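Local coordinates for glideosome-associated protein 50 (Plasmodium falciparum 3D7, PDB 3TGH), which is a component of the glideosome in the parasite's inner membrane complex, where it may help assemble and fix the motor complex for gliding and host-cell invasion, at residues A[1-5]-A[132-137]; A[22-26]-A[273-277]; A[61-67]-A[117-121]; A[92-97]-A[121-126]. All blocks are in the same frame, centred on the assembly; numbering follows the deposited sequence.

Contact 1 (A[1-5]-A[132-137])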
loop_
_atom_site.group_PDB
_atom_site.type_symbol
_atom_site.label_atom_id
_atom_site.label_comp_id
_atom_site.label_asym_id
_atom_site.label_seq_id
_atom_site.Cartn_x
_atom_site.Cartn_y
_atom_site.Cartn_z
ATOM N N LYS A 1 -10.555 -16.784 -13.768
ATOM C CA LYS A 1 -9.210 -17.027 -13.164
ATOM C C LYS A 1 -9.315 -17.227 -11.649
ATOM O O LYS A 1 -10.096 -16.548 -10.976
ATOM C CB LYS A 1 -8.244 -15.886 -13.509
ATOM C CG LYS A 1 -8.835 -14.481 -13.413
ATOM C CD LYS A 1 -7.922 -13.462 -14.086
ATOM C CE LYS A 1 -8.521 -12.061 -14.080
ATOM N NZ LYS A 1 -7.653 -11.090 -14.804
ATOM N N CYS A 2 -8.517 -18.160 -11.128
ATOM C CA CYS A 2 -8.620 -18.604 -9.732
ATOM C C CYS A 2 -7.659 -17.874 -8.777
ATOM O O CYS A 2 -7.342 -18.389 -7.700
ATOM C CB CYS A 2 -8.377 -20.117 -9.648
ATOM S SG CYS A 2 -9.598 -21.137 -10.530
ATOM N N GLN A 3 -7.200 -16.687 -9.171
ATOM C CA GLN A 3 -6.293 -15.889 -8.343
ATOM C C GLN A 3 -6.639 -14.402 -8.406
ATOM O O GLN A 3 -7.369 -13.952 -9.296
ATOM C CB GLN A 3 -4.842 -16.085 -8.794
ATOM C CG GLN A 3 -4.318 -17.505 -8.639
ATOM C CD GLN A 3 -2.864 -17.658 -9.065
ATOM O OE1 GLN A 3 -2.253 -16.724 -9.586
ATOM N NE2 GLN A 3 -2.306 -18.844 -8.844
ATOM N N LEU A 4 -6.116 -13.654 -7.441
ATOM C CA LEU A 4 -6.150 -12.191 -7.467
ATOM C C LEU A 4 -4.697 -11.719 -7.454
ATOM O O LEU A 4 -3.927 -12.105 -6.576
ATOM C CB LEU A 4 -6.903 -11.640 -6.254
ATOM C CG LEU A 4 -7.167 -10.129 -6.201
ATOM C CD1 LEU A 4 -8.039 -9.771 -5.009
ATOM C CD2 LEU A 4 -5.875 -9.339 -6.135
ATOM N N ARG A 5 -4.337 -10.892 -8.429
ATOM C CA ARG A 5 -2.966 -10.428 -8.588
ATOM C C ARG A 5 -2.880 -8.917 -8.631
ATOM O O ARG A 5 -3.579 -8.258 -9.416
ATOM C CB ARG A 5 -2.369 -11.009 -9.861
ATOM C CG ARG A 5 -2.242 -12.521 -9.793
ATOM C CD ARG A 5 -1.497 -13.053 -10.985
ATOM N NE ARG A 5 -1.221 -14.481 -10.862
ATOM C CZ ARG A 5 -0.523 -15.193 -11.744
ATOM N NH1 ARG A 5 -0.028 -14.623 -12.839
ATOM N NH2 ARG A 5 -0.322 -16.488 -11.529
ATOM N N THR A 132 -12.829 -6.839 -1.728
ATOM C CA THR A 132 -13.081 -7.525 -2.978
ATOM C C THR A 132 -13.124 -9.039 -2.752
ATOM O O THR A 132 -13.012 -9.514 -1.621
ATOM C CB THR A 132 -12.038 -7.132 -4.048
ATOM O OG1 THR A 132 -12.446 -7.638 -5.326
ATOM C CG2 THR A 132 -10.634 -7.644 -3.682
ATOM N N HIS A 133 -13.326 -9.783 -3.830
ATOM C CA HIS A 133 -13.429 -11.234 -3.749
ATOM C C HIS A 133 -13.080 -11.864 -5.088
ATOM O O HIS A 133 -13.111 -11.196 -6.124
ATOM C CB HIS A 133 -14.846 -11.641 -3.345
ATOM C CG HIS A 133 -15.896 -11.187 -4.311
ATOM N ND1 HIS A 133 -16.437 -12.020 -5.265
ATOM C CD2 HIS A 133 -16.484 -9.981 -4.489
ATOM C CE1 HIS A 133 -17.323 -11.351 -5.981
ATOM N NE2 HIS A 133 -17.369 -10.111 -5.532
ATOM N N PHE A 134 -12.741 -13.150 -5.051
ATOM C CA PHE A 134 -12.492 -13.921 -6.267
ATOM C C PHE A 134 -12.875 -15.382 -6.054
ATOM O O PHE A 134 -12.959 -15.845 -4.917
ATOM C CB PHE A 134 -11.031 -13.782 -6.716
ATOM C CG PHE A 134 -10.020 -14.308 -5.725
ATOM C CD1 PHE A 134 -9.471 -15.574 -5.880
ATOM C CD2 PHE A 134 -9.603 -13.531 -4.653
ATOM C CE1 PHE A 134 -8.526 -16.060 -4.976
ATOM C CE2 PHE A 134 -8.656 -14.012 -3.741
ATOM C CZ PHE A 134 -8.121 -15.271 -3.904
ATOM N N THR A 135 -13.114 -16.090 -7.158
ATOM C CA THR A 135 -13.560 -17.485 -7.119
ATOM C C THR A 135 -12.377 -18.449 -7.218
ATOM O O THR A 135 -11.422 -18.186 -7.943
ATOM C CB THR A 135 -14.546 -17.787 -8.272
ATOM O OG1 THR A 135 -15.582 -16.797 -8.299
ATOM C CG2 THR A 135 -15.174 -19.161 -8.097
ATOM N N VAL A 136 -12.448 -19.558 -6.483
ATOM C CA VAL A 136 -11.430 -20.615 -6.543
ATOM C C VAL A 136 -12.085 -21.989 -6.711
ATOM O O VAL A 136 -13.300 -22.132 -6.534
ATOM C CB VAL A 136 -10.545 -20.630 -5.279
ATOM C CG1 VAL A 136 -9.730 -19.352 -5.184
ATOM C CG2 VAL A 136 -11.390 -20.830 -4.031
ATOM N N SER A 137 -11.271 -22.991 -7.049
ATOM C CA SER A 137 -11.748 -24.367 -7.262
ATOM C C SER A 137 -11.479 -25.254 -6.048
ATOM O O SER A 137 -11.009 -24.788 -5.008
ATOM C CB SER A 137 -11.077 -24.979 -8.495
ATOM O OG SER A 137 -11.341 -24.208 -9.660
#
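The two mixed sheets of the metallophosphoesterase fold pack against each other here: the start of strand 4-8, an inner strand of one, lies against strand 128-136, outermost in the other, and packing and one CA-H...O contact, not backbone hydrogen bonds, join them. Lys1 comes near with its carbonyl alone; its CA-to-CB bond points away and its side chain stays clear of the other strand. At Cys2 the backbones draw closest, CA to CA 4.7 Å from Val136, and Cys2 CA makes its CA-H...O contact of 3.4 Å to Thr135 O. The small thiol lies beside Ser137, with Cys2 SG 3.6 Å from Ser137 OG. Gln3 turns away, and its OE1 accepts from Arg5 NE and NH2, so the polar groups stay clear of the apolar interface. Leu4 points inward and is buried, a fitting place for a branched aliphatic chain. Its CD1 lies 3.6 Å from Thr132 CG2, while Leu4 CB sits over the face of the Phe134 ring, 4.1 Å from its centroid, in a CH-pi contact.

Contact 2 (A[22-26]-A[273-277])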
loop_
_atom_site.group_PDB
_atom_site.type_symbol
_atom_site.label_atom_id
_atom_site.label_comp_id
_atom_site.label_asym_id
_atom_site.label_seq_id
_atom_site.Cartn_x
_atom_site.Cartn_y
_atom_site.Cartn_z
ATOM N N ASN A 22 12.781 1.249 -13.890
ATOM C CA ASN A 22 11.830 0.490 -13.090
ATOM C C ASN A 22 10.449 0.440 -13.751
ATOM O O ASN A 22 9.808 -0.610 -13.771
ATOM C CB ASN A 22 11.738 1.082 -11.671
ATOM C CG ASN A 22 11.270 0.077 -10.641
ATOM O OD1 ASN A 22 11.523 -1.118 -10.765
ATOM N ND2 ASN A 22 10.593 0.560 -9.603
ATOM N N ALA A 23 10.014 1.571 -14.308
ATOM C CA ALA A 23 8.718 1.668 -14.988
ATOM C C ALA A 23 8.604 0.695 -16.163
ATOM O O ALA A 23 7.540 0.122 -16.407
ATOM C CB ALA A 23 8.473 3.105 -15.464
ATOM N N LYS A 24 9.704 0.505 -16.881
ATOM C CA LYS A 24 9.748 -0.432 -18.005
ATOM C C LYS A 24 9.436 -1.857 -17.537
ATOM O O LYS A 24 8.559 -2.524 -18.093
ATOM C CB LYS A 24 11.115 -0.325 -18.701
ATOM C CG LYS A 24 11.527 -1.488 -19.592
ATOM C CD LYS A 24 12.991 -1.326 -20.017
ATOM C CE LYS A 24 13.684 -2.658 -20.249
ATOM N NZ LYS A 24 15.153 -2.462 -20.469
ATOM N N TYR A 25 10.123 -2.308 -16.492
ATOM C CA TYR A 25 9.884 -3.647 -15.946
ATOM C C TYR A 25 8.521 -3.774 -15.276
ATOM O O TYR A 25 7.886 -4.823 -15.355
ATOM C CB TYR A 25 11.004 -4.040 -14.979
ATOM C CG TYR A 25 12.323 -4.278 -15.683
ATOM C CD1 TYR A 25 13.437 -3.486 -15.426
ATOM C CD2 TYR A 25 12.446 -5.290 -16.626
ATOM C CE1 TYR A 25 14.644 -3.709 -16.093
ATOM C CE2 TYR A 25 13.643 -5.522 -17.290
ATOM C CZ TYR A 25 14.736 -4.734 -17.021
ATOM O OH TYR A 25 15.917 -4.982 -17.687
ATOM N N PHE A 26 8.086 -2.705 -14.613
ATOM C CA PHE A 26 6.765 -2.630 -13.991
ATOM C C PHE A 26 5.673 -2.946 -15.004
ATOM O O PHE A 26 4.824 -3.804 -14.760
ATOM C CB PHE A 26 6.566 -1.230 -13.396
ATOM C CG PHE A 26 5.422 -1.116 -12.419
ATOM C CD1 PHE A 26 5.371 -1.909 -11.282
ATOM C CD2 PHE A 26 4.435 -0.161 -12.605
ATOM C CE1 PHE A 26 4.321 -1.777 -10.370
ATOM C CE2 PHE A 26 3.386 -0.031 -11.697
ATOM C CZ PHE A 26 3.339 -0.836 -10.583
ATOM N N ASP A 273 18.058 -2.621 -4.056
ATOM C CA ASP A 273 17.744 -2.463 -5.477
ATOM C C ASP A 273 16.461 -1.650 -5.693
ATOM O O ASP A 273 15.503 -1.786 -4.936
ATOM C CB ASP A 273 17.560 -3.823 -6.164
ATOM C CG ASP A 273 18.868 -4.566 -6.391
ATOM O OD1 ASP A 273 19.900 -4.182 -5.798
ATOM O OD2 ASP A 273 18.847 -5.543 -7.172
ATOM N N ILE A 274 16.466 -0.817 -6.730
ATOM C CA ILE A 274 15.253 -0.164 -7.211
ATOM C C ILE A 274 14.377 -1.253 -7.811
ATOM O O ILE A 274 14.860 -2.102 -8.563
ATOM C CB ILE A 274 15.594 0.947 -8.232
ATOM C CG1 ILE A 274 16.209 2.132 -7.495
ATOM C CG2 ILE A 274 14.355 1.400 -9.014
ATOM C CD1 ILE A 274 16.822 3.169 -8.404
ATOM N N GLY A 275 13.101 -1.259 -7.441
ATOM C CA GLY A 275 12.214 -2.329 -7.861
ATOM C C GLY A 275 10.785 -2.186 -7.385
ATOM O O GLY A 275 10.322 -1.089 -7.083
ATOM N N PHE A 276 10.089 -3.314 -7.323
ATOM C CA PHE A 276 8.676 -3.337 -6.969
ATOM C C PHE A 276 8.283 -4.757 -6.587
ATOM O O PHE A 276 9.097 -5.682 -6.709
ATOM C CB PHE A 276 7.826 -2.823 -8.146
ATOM C CG PHE A 276 7.993 -3.618 -9.419
ATOM C CD1 PHE A 276 7.164 -4.699 -9.697
ATOM C CD2 PHE A 276 8.965 -3.273 -10.345
ATOM C CE1 PHE A 276 7.329 -5.440 -10.857
ATOM C CE2 PHE A 276 9.132 -3.994 -11.511
ATOM C CZ PHE A 276 8.311 -5.078 -11.776
ATOM N N CYS A 277 7.038 -4.937 -6.146
ATOM C CA CYS A 277 6.523 -6.263 -5.809
ATOM C C CYS A 277 5.316 -6.646 -6.639
ATOM O O CYS A 277 4.528 -5.785 -7.033
ATOM C CB CYS A 277 6.085 -6.310 -4.357
ATOM S SG CYS A 277 7.396 -6.122 -3.203
#
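Asp273 makes no contact with residues 22-26; its carboxylate turns instead to Ser292. Ile274, still in the loop before strand 275-282, brings its CG2 to 3.7 Å from Asn22 CG, a methyl group resting against the flat amide. Gly275 follows with an almost fully extended backbone and, having no side chain, presents its carbonyl to the helix; this accepts the one hydrogen bond between the segments, from Asn22 ND2 to Gly275 O at 3.0 Å. The same amide nitrogen also donates to Gly253 O, so a short, buried asparagine ties the helix to two backbone carbonyls. Asn22 OD1, by contrast, has no polar partner and lies at the edge of the Phe276 ring, 3.4 Å from Phe276 CD2.

Phe276 points at the helix and fills the gap between the two elements. Phe26 meets it edge-to-face, with centroids 5.1 Å apart and planes at 80°; Phe26 CD1 approaches Phe276 CG to 3.6 Å. Tyr25 adds its CB, 3.9 Å from Phe276 CE2, while its phenol leads away. Cys277 then faces the other side of the sheet, as strand alternation requires. The short helix and strand axes run 8.6 Å apart at 29°, a near-parallel packing of helix on sheet characteristic of the layered alpha/beta architecture of calcineurin-like phosphoesterases.

Contact 3 (A[61-67]-A[117-121])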
loop_
_atom_site.group_PDB
_atom_site.type_symbol
_atom_site.label_atom_id
_atom_site.label_comp_id
_atom_site.label_asym_id
_atom_site.label_seq_id
_atom_site.Cartn_x
_atom_site.Cartn_y
_atom_site.Cartn_z
ATOM N N TYR A 61 4.170 10.876 -13.426
ATOM C CA TYR A 61 3.181 9.807 -13.314
ATOM C C TYR A 61 2.619 9.449 -14.680
ATOM O O TYR A 61 2.862 8.351 -15.180
ATOM C CB TYR A 61 2.064 10.206 -12.351
ATOM C CG TYR A 61 0.952 9.185 -12.184
ATOM C CD1 TYR A 61 1.114 8.081 -11.358
ATOM C CD2 TYR A 61 -0.273 9.340 -12.838
ATOM C CE1 TYR A 61 0.086 7.147 -11.185
ATOM C CE2 TYR A 61 -1.301 8.407 -12.676
ATOM C CZ TYR A 61 -1.105 7.311 -11.842
ATOM O OH TYR A 61 -2.102 6.389 -11.651
ATOM N N GLU A 62 1.893 10.383 -15.286
ATOM C CA GLU A 62 1.173 10.112 -16.530
ATOM C C GLU A 62 2.095 9.660 -17.659
ATOM O O GLU A 62 1.796 8.687 -18.347
ATOM C CB GLU A 62 0.392 11.338 -16.999
ATOM C CG GLU A 62 -0.686 11.818 -16.033
ATOM C CD GLU A 62 -1.366 13.102 -16.506
ATOM O OE1 GLU A 62 -1.128 13.535 -17.653
ATOM O OE2 GLU A 62 -2.138 13.682 -15.723
ATOM N N ASP A 63 3.205 10.366 -17.854
ATOM C CA ASP A 63 4.129 10.036 -18.946
ATOM C C ASP A 63 5.075 8.876 -18.618
ATOM O O ASP A 63 5.755 8.372 -19.508
ATOM C CB ASP A 63 4.941 11.267 -19.364
ATOM C CG ASP A 63 4.107 12.300 -20.109
ATOM O OD1 ASP A 63 2.935 12.015 -20.447
ATOM O OD2 ASP A 63 4.633 13.398 -20.370
ATOM N N VAL A 64 5.122 8.465 -17.350
ATOM C CA VAL A 64 6.016 7.402 -16.911
ATOM C C VAL A 64 5.312 6.046 -16.929
ATOM O O VAL A 64 5.917 5.043 -17.314
ATOM C CB VAL A 64 6.577 7.686 -15.489
ATOM C CG1 VAL A 64 7.423 6.512 -14.978
ATOM C CG2 VAL A 64 7.391 8.974 -15.483
ATOM N N TYR A 65 4.048 6.007 -16.508
ATOM C CA TYR A 65 3.347 4.729 -16.308
ATOM C C TYR A 65 2.248 4.475 -17.337
ATOM O O TYR A 65 1.373 3.637 -17.121
ATOM C CB TYR A 65 2.819 4.627 -14.870
ATOM C CG TYR A 65 3.937 4.792 -13.862
ATOM C CD1 TYR A 65 4.864 3.768 -13.640
ATOM C CD2 TYR A 65 4.089 5.974 -13.153
ATOM C CE1 TYR A 65 5.918 3.930 -12.733
ATOM C CE2 TYR A 65 5.126 6.138 -12.239
ATOM C CZ TYR A 65 6.038 5.115 -12.040
ATOM O OH TYR A 65 7.060 5.295 -11.145
ATOM N N SER A 66 2.314 5.180 -18.464
ATOM C CA SER A 66 1.332 5.007 -19.528
ATOM C C SER A 66 1.789 3.951 -20.526
ATOM O O SER A 66 2.986 3.711 -20.704
ATOM C CB SER A 66 1.057 6.326 -20.254
ATOM O OG SER A 66 2.224 6.810 -20.890
ATOM N N GLU A 67 0.812 3.320 -21.163
ATOM C CA GLU A 67 1.063 2.339 -22.214
ATOM C C GLU A 67 -0.142 2.326 -23.158
ATOM O O GLU A 67 -1.260 2.651 -22.761
ATOM C CB GLU A 67 1.288 0.954 -21.595
ATOM C CG GLU A 67 1.811 -0.130 -22.546
ATOM C CD GLU A 67 3.257 0.083 -22.976
ATOM O OE1 GLU A 67 3.501 0.948 -23.846
ATOM O OE2 GLU A 67 4.149 -0.627 -22.459
ATOM N N ASN A 117 -4.437 6.260 -20.738
ATOM C CA ASN A 117 -3.311 5.353 -20.993
ATOM C C ASN A 117 -2.560 4.978 -19.711
ATOM O O ASN A 117 -1.777 4.034 -19.703
ATOM C CB ASN A 117 -2.324 5.984 -21.982
ATOM C CG ASN A 117 -2.938 6.224 -23.355
ATOM O OD1 ASN A 117 -3.808 5.476 -23.802
ATOM N ND2 ASN A 117 -2.479 7.273 -24.033
ATOM N N TYR A 118 -2.807 5.718 -18.635
ATOM C CA TYR A 118 -2.124 5.502 -17.357
ATOM C C TYR A 118 -3.123 5.021 -16.294
ATOM O O TYR A 118 -4.339 5.104 -16.507
ATOM C CB TYR A 118 -1.426 6.791 -16.921
ATOM C CG TYR A 118 -2.292 8.028 -17.028
ATOM C CD1 TYR A 118 -2.166 8.899 -18.107
ATOM C CD2 TYR A 118 -3.242 8.321 -16.057
ATOM C CE1 TYR A 118 -2.955 10.030 -18.210
ATOM C CE2 TYR A 118 -4.037 9.451 -16.148
ATOM C CZ TYR A 118 -3.889 10.302 -17.229
ATOM O OH TYR A 118 -4.674 11.419 -17.328
ATOM N N PRO A 119 -2.627 4.509 -15.152
ATOM C CA PRO A 119 -3.567 3.960 -14.172
ATOM C C PRO A 119 -4.491 5.013 -13.554
ATOM O O PRO A 119 -4.134 6.188 -13.484
ATOM C CB PRO A 119 -2.648 3.355 -13.098
ATOM C CG PRO A 119 -1.346 3.120 -13.784
ATOM C CD PRO A 119 -1.226 4.197 -14.805
ATOM N N LYS A 120 -5.661 4.582 -13.104
ATOM C CA LYS A 120 -6.642 5.485 -12.502
ATOM C C LYS A 120 -6.269 5.764 -11.035
ATOM O O LYS A 120 -6.275 4.870 -10.205
ATOM C CB LYS A 120 -8.053 4.894 -12.597
ATOM C CG LYS A 120 -9.163 5.862 -12.164
ATOM C CD LYS A 120 -10.540 5.222 -12.194
ATOM C CE LYS A 120 -11.627 6.246 -11.858
ATOM N NZ LYS A 120 -13.003 5.661 -11.872
ATOM N N TRP A 121 -5.962 7.022 -10.742
ATOM C CA TRP A 121 -5.561 7.469 -9.411
ATOM C C TRP A 121 -6.751 7.392 -8.453
ATOM O O TRP A 121 -7.760 8.055 -8.670
ATOM C CB TRP A 121 -5.052 8.902 -9.542
ATOM C CG TRP A 121 -4.470 9.526 -8.325
ATOM C CD1 TRP A 121 -5.138 10.234 -7.371
ATOM C CD2 TRP A 121 -3.090 9.566 -7.959
ATOM N NE1 TRP A 121 -4.264 10.693 -6.420
ATOM C CE2 TRP A 121 -3.000 10.301 -6.758
ATOM C CE3 TRP A 121 -1.922 9.047 -8.523
ATOM C CZ2 TRP A 121 -1.787 10.531 -6.114
ATOM C CZ3 TRP A 121 -0.714 9.286 -7.878
ATOM C CH2 TRP A 121 -0.662 10.013 -6.686
HETATM O O HOH W 1 -2.775 1.855 -20.738
#
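Two direct hydrogen bonds tie residues 61-67, at and beyond the end of helix 56-62, to 117-121. Helical Tyr61 OH donates to Pro119 O at 2.7 Å, giving a buried phenol a backbone partner, and Glu67 N in the loop donates to Asn117 O at 3.1 Å. Asn117 O is used further: water 1 donates to it and to Glu67 O, at 2.6 Å from each, bridging two carbonyls that cannot bond to one another. Ser66 CA adds a CA-H...O contact of 3.3 Å to Asn117 O. Tyr65 O, however, is buried without a polar partner, 3.5 Å from Pro119 CD, since proline has no NH to offer.

Packing around aromatic rings makes up much of the rest. The edge of Trp121 meets the face of Tyr61, centroids 5.2 Å apart, and the aliphatic Glu62 CG lies over the Tyr118 ring, 3.7 Å from its centroid. Phe76 of strand 75-78 packs edge-to-face with Tyr61, and Tyr65 reaches helix 17-32, so the contact joins an outermost sheet strand to two neighbouring helices.

Contact 4 (A[92-97]-A[121-126])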
loop_
_atom_site.group_PDB
_atom_site.type_symbol
_atom_site.label_atom_id
_atom_site.label_comp_id
_atom_site.label_asym_id
_atom_site.label_seq_id
_atom_site.Cartn_x
_atom_site.Cartn_y
_atom_site.Cartn_z
ATOM N N GLN A 92 -3.731 16.080 -4.034
ATOM C CA GLN A 92 -3.681 14.644 -4.278
ATOM C C GLN A 92 -4.993 13.965 -3.895
ATOM O O GLN A 92 -5.398 13.000 -4.529
ATOM C CB GLN A 92 -2.519 14.012 -3.518
ATOM C CG GLN A 92 -1.183 14.540 -3.962
ATOM C CD GLN A 92 -0.035 13.640 -3.566
ATOM O OE1 GLN A 92 -0.107 12.412 -3.694
ATOM N NE2 GLN A 92 1.048 14.250 -3.099
ATOM N N LEU A 93 -5.642 14.477 -2.853
ATOM C CA LEU A 93 -6.963 14.010 -2.440
ATOM C C LEU A 93 -8.021 14.325 -3.509
ATOM O O LEU A 93 -8.838 13.460 -3.876
ATOM C CB LEU A 93 -7.329 14.639 -1.092
ATOM C CG LEU A 93 -8.680 14.266 -0.481
ATOM C CD1 LEU A 93 -8.660 12.826 -0.005
ATOM C CD2 LEU A 93 -9.047 15.218 0.661
ATOM N N LEU A 94 -8.009 15.553 -4.025
ATOM C CA LEU A 94 -8.999 15.950 -5.022
ATOM C C LEU A 94 -8.839 15.154 -6.319
ATOM O O LEU A 94 -9.832 14.787 -6.955
ATOM C CB LEU A 94 -8.934 17.454 -5.288
ATOM C CG LEU A 94 -9.397 18.333 -4.126
ATOM C CD1 LEU A 94 -9.102 19.797 -4.428
ATOM C CD2 LEU A 94 -10.885 18.117 -3.809
ATOM N N LYS A 95 -7.598 14.875 -6.703
ATOM C CA LYS A 95 -7.342 13.975 -7.831
ATOM C C LYS A 95 -7.882 12.577 -7.525
ATOM O O LYS A 95 -8.349 11.870 -8.421
ATOM C CB LYS A 95 -5.841 13.885 -8.113
ATOM C CG LYS A 95 -5.278 15.082 -8.834
ATOM C CD LYS A 95 -5.075 14.820 -10.309
ATOM C CE LYS A 95 -4.491 16.040 -10.993
ATOM N NZ LYS A 95 -4.261 15.822 -12.448
ATOM N N GLY A 96 -7.796 12.184 -6.253
ATOM C CA GLY A 96 -8.181 10.840 -5.799
ATOM C C GLY A 96 -9.665 10.533 -5.773
ATOM O O GLY A 96 -10.053 9.369 -5.590
ATOM N N GLN A 97 -10.482 11.577 -5.941
ATOM C CA GLN A 97 -11.924 11.443 -6.125
ATOM C C GLN A 97 -12.221 11.240 -7.612
ATOM O O GLN A 97 -12.692 10.176 -8.019
ATOM C CB GLN A 97 -12.692 12.692 -5.640
ATOM C CG GLN A 97 -12.179 13.365 -4.384
ATOM C CD GLN A 97 -12.312 12.495 -3.164
ATOM O OE1 GLN A 97 -13.411 12.061 -2.811
ATOM N NE2 GLN A 97 -11.194 12.242 -2.499
ATOM N N TRP A 121 -5.962 7.022 -10.742
ATOM C CA TRP A 121 -5.561 7.469 -9.411
ATOM C C TRP A 121 -6.751 7.392 -8.453
ATOM O O TRP A 121 -7.760 8.055 -8.670
ATOM C CB TRP A 121 -5.052 8.902 -9.542
ATOM C CG TRP A 121 -4.470 9.526 -8.325
ATOM C CD1 TRP A 121 -5.138 10.234 -7.371
ATOM C CD2 TRP A 121 -3.090 9.566 -7.959
ATOM N NE1 TRP A 121 -4.264 10.693 -6.420
ATOM C CE2 TRP A 121 -3.000 10.301 -6.758
ATOM C CE3 TRP A 121 -1.922 9.047 -8.523
ATOM C CZ2 TRP A 121 -1.787 10.531 -6.114
ATOM C CZ3 TRP A 121 -0.714 9.286 -7.878
ATOM C CH2 TRP A 121 -0.662 10.013 -6.686
ATOM N N ILE A 122 -6.628 6.563 -7.416
ATOM C CA ILE A 122 -7.689 6.361 -6.437
ATOM C C ILE A 122 -7.165 6.692 -5.042
ATOM O O ILE A 122 -6.209 6.078 -4.562
ATOM C CB ILE A 122 -8.224 4.923 -6.468
ATOM C CG1 ILE A 122 -8.802 4.610 -7.851
ATOM C CG2 ILE A 122 -9.291 4.715 -5.385
ATOM C CD1 ILE A 122 -9.407 3.238 -7.962
ATOM N N MET A 123 -7.779 7.693 -4.418
ATOM C CA MET A 123 -7.490 8.024 -3.018
ATOM C C MET A 123 -8.683 8.844 -2.497
ATOM O O MET A 123 -8.629 10.075 -2.461
ATOM C CB MET A 123 -6.170 8.793 -2.878
ATOM C CG MET A 123 -5.699 8.818 -1.439
ATOM S SD MET A 123 -4.125 9.667 -1.186
ATOM C CE MET A 123 -4.700 11.369 -1.233
ATOM N N PRO A 124 -9.778 8.160 -2.125
ATOM C CA PRO A 124 -11.028 8.855 -1.755
ATOM C C PRO A 124 -10.945 9.621 -0.425
ATOM O O PRO A 124 -11.745 10.534 -0.177
ATOM C CB PRO A 124 -12.053 7.722 -1.683
ATOM C CG PRO A 124 -11.257 6.505 -1.416
ATOM C CD PRO A 124 -9.924 6.697 -2.072
ATOM N N ASN A 125 -9.970 9.243 0.402
ATOM C CA ASN A 125 -9.655 9.914 1.652
ATOM C C ASN A 125 -8.222 9.514 2.007
ATOM O O ASN A 125 -7.653 8.616 1.368
ATOM C CB ASN A 125 -10.630 9.506 2.759
ATOM C CG ASN A 125 -10.442 10.316 4.043
ATOM O OD1 ASN A 125 -10.197 11.518 3.998
ATOM N ND2 ASN A 125 -10.535 9.645 5.188
ATOM N N TYR A 126 -7.644 10.178 3.003
ATOM C CA TYR A 126 -6.276 9.881 3.435
ATOM C C TYR A 126 -6.157 8.457 3.993
ATOM O O TYR A 126 -5.080 7.864 3.937
ATOM C CB TYR A 126 -5.808 10.926 4.450
ATOM C CG TYR A 126 -5.829 12.334 3.889
ATOM C CD1 TYR A 126 -4.938 12.712 2.885
ATOM C CD2 TYR A 126 -6.781 13.263 4.306
ATOM C CE1 TYR A 126 -4.970 13.986 2.333
ATOM C CE2 TYR A 126 -6.819 14.553 3.754
ATOM C CZ TYR A 126 -5.905 14.903 2.774
ATOM O OH TYR A 126 -5.919 16.162 2.213
HETATM O O HOH W 2 -14.405 10.496 -1.092
#
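Gln97 NE2 donates to Pro124 O at 2.9 Å and also to Leu93 O at 3.0 Å, so one side-chain amide links residues 93-97 to the loop at Pro124; water 2 supplements it, donating to Gln97 OE1 and Pro124 O. Met123 N bonds to Gly96 O at 3.1 Å, nearly straight at 169°, and Trp121 NE1 donates a hydrogen bond to Gln92 O at 3.2 Å. Glycine suits position 96 because a CB would collide with Met123 O; Gly96 CA instead lies 3.5 Å from Trp121 CD1. These bonds fasten helix 89-97 to the end of strand 120-122, the outermost parallel strand of one of the two sheets in this calcineurin-like phosphoesterase fold, and to the loop that follows it. Farther out, the long, unbranched Met123 side chain reaches the helix, its CE 3.6 Å from Leu93 N. Leu93 spreads over the loop: its CD1 reaches Asn125 CA at 3.5 Å and lies over the face of Tyr126, while Leu93 CD2 sits 3.8 Å from Tyr126 CZ.

In the fold
All four contacts reach the same mixed sheet, in which strands 4-8 and 275-282 are neighbours and strand 120-122 is outermost. Contacts 3 and 4 share Trp121, which meets Tyr61 in one and Gln92 and Gly96 in the other; their centres are about 15 Å apart. Contact 2 also lies about 15 Å from contact 3, centre to centre, and touches it directly: Ala23 CB is 3.6 Å from Val64 CG1. Contact 1 stands apart, its centre about 25 to 27 Å from those of the others, where the second sheet is joined. Toward the metal sites, contact 4 brings the Tyr126 side chain to about 11 Å from that of metal-binding His172, whereas contacts 1 to 3 are structural packing away from these sites.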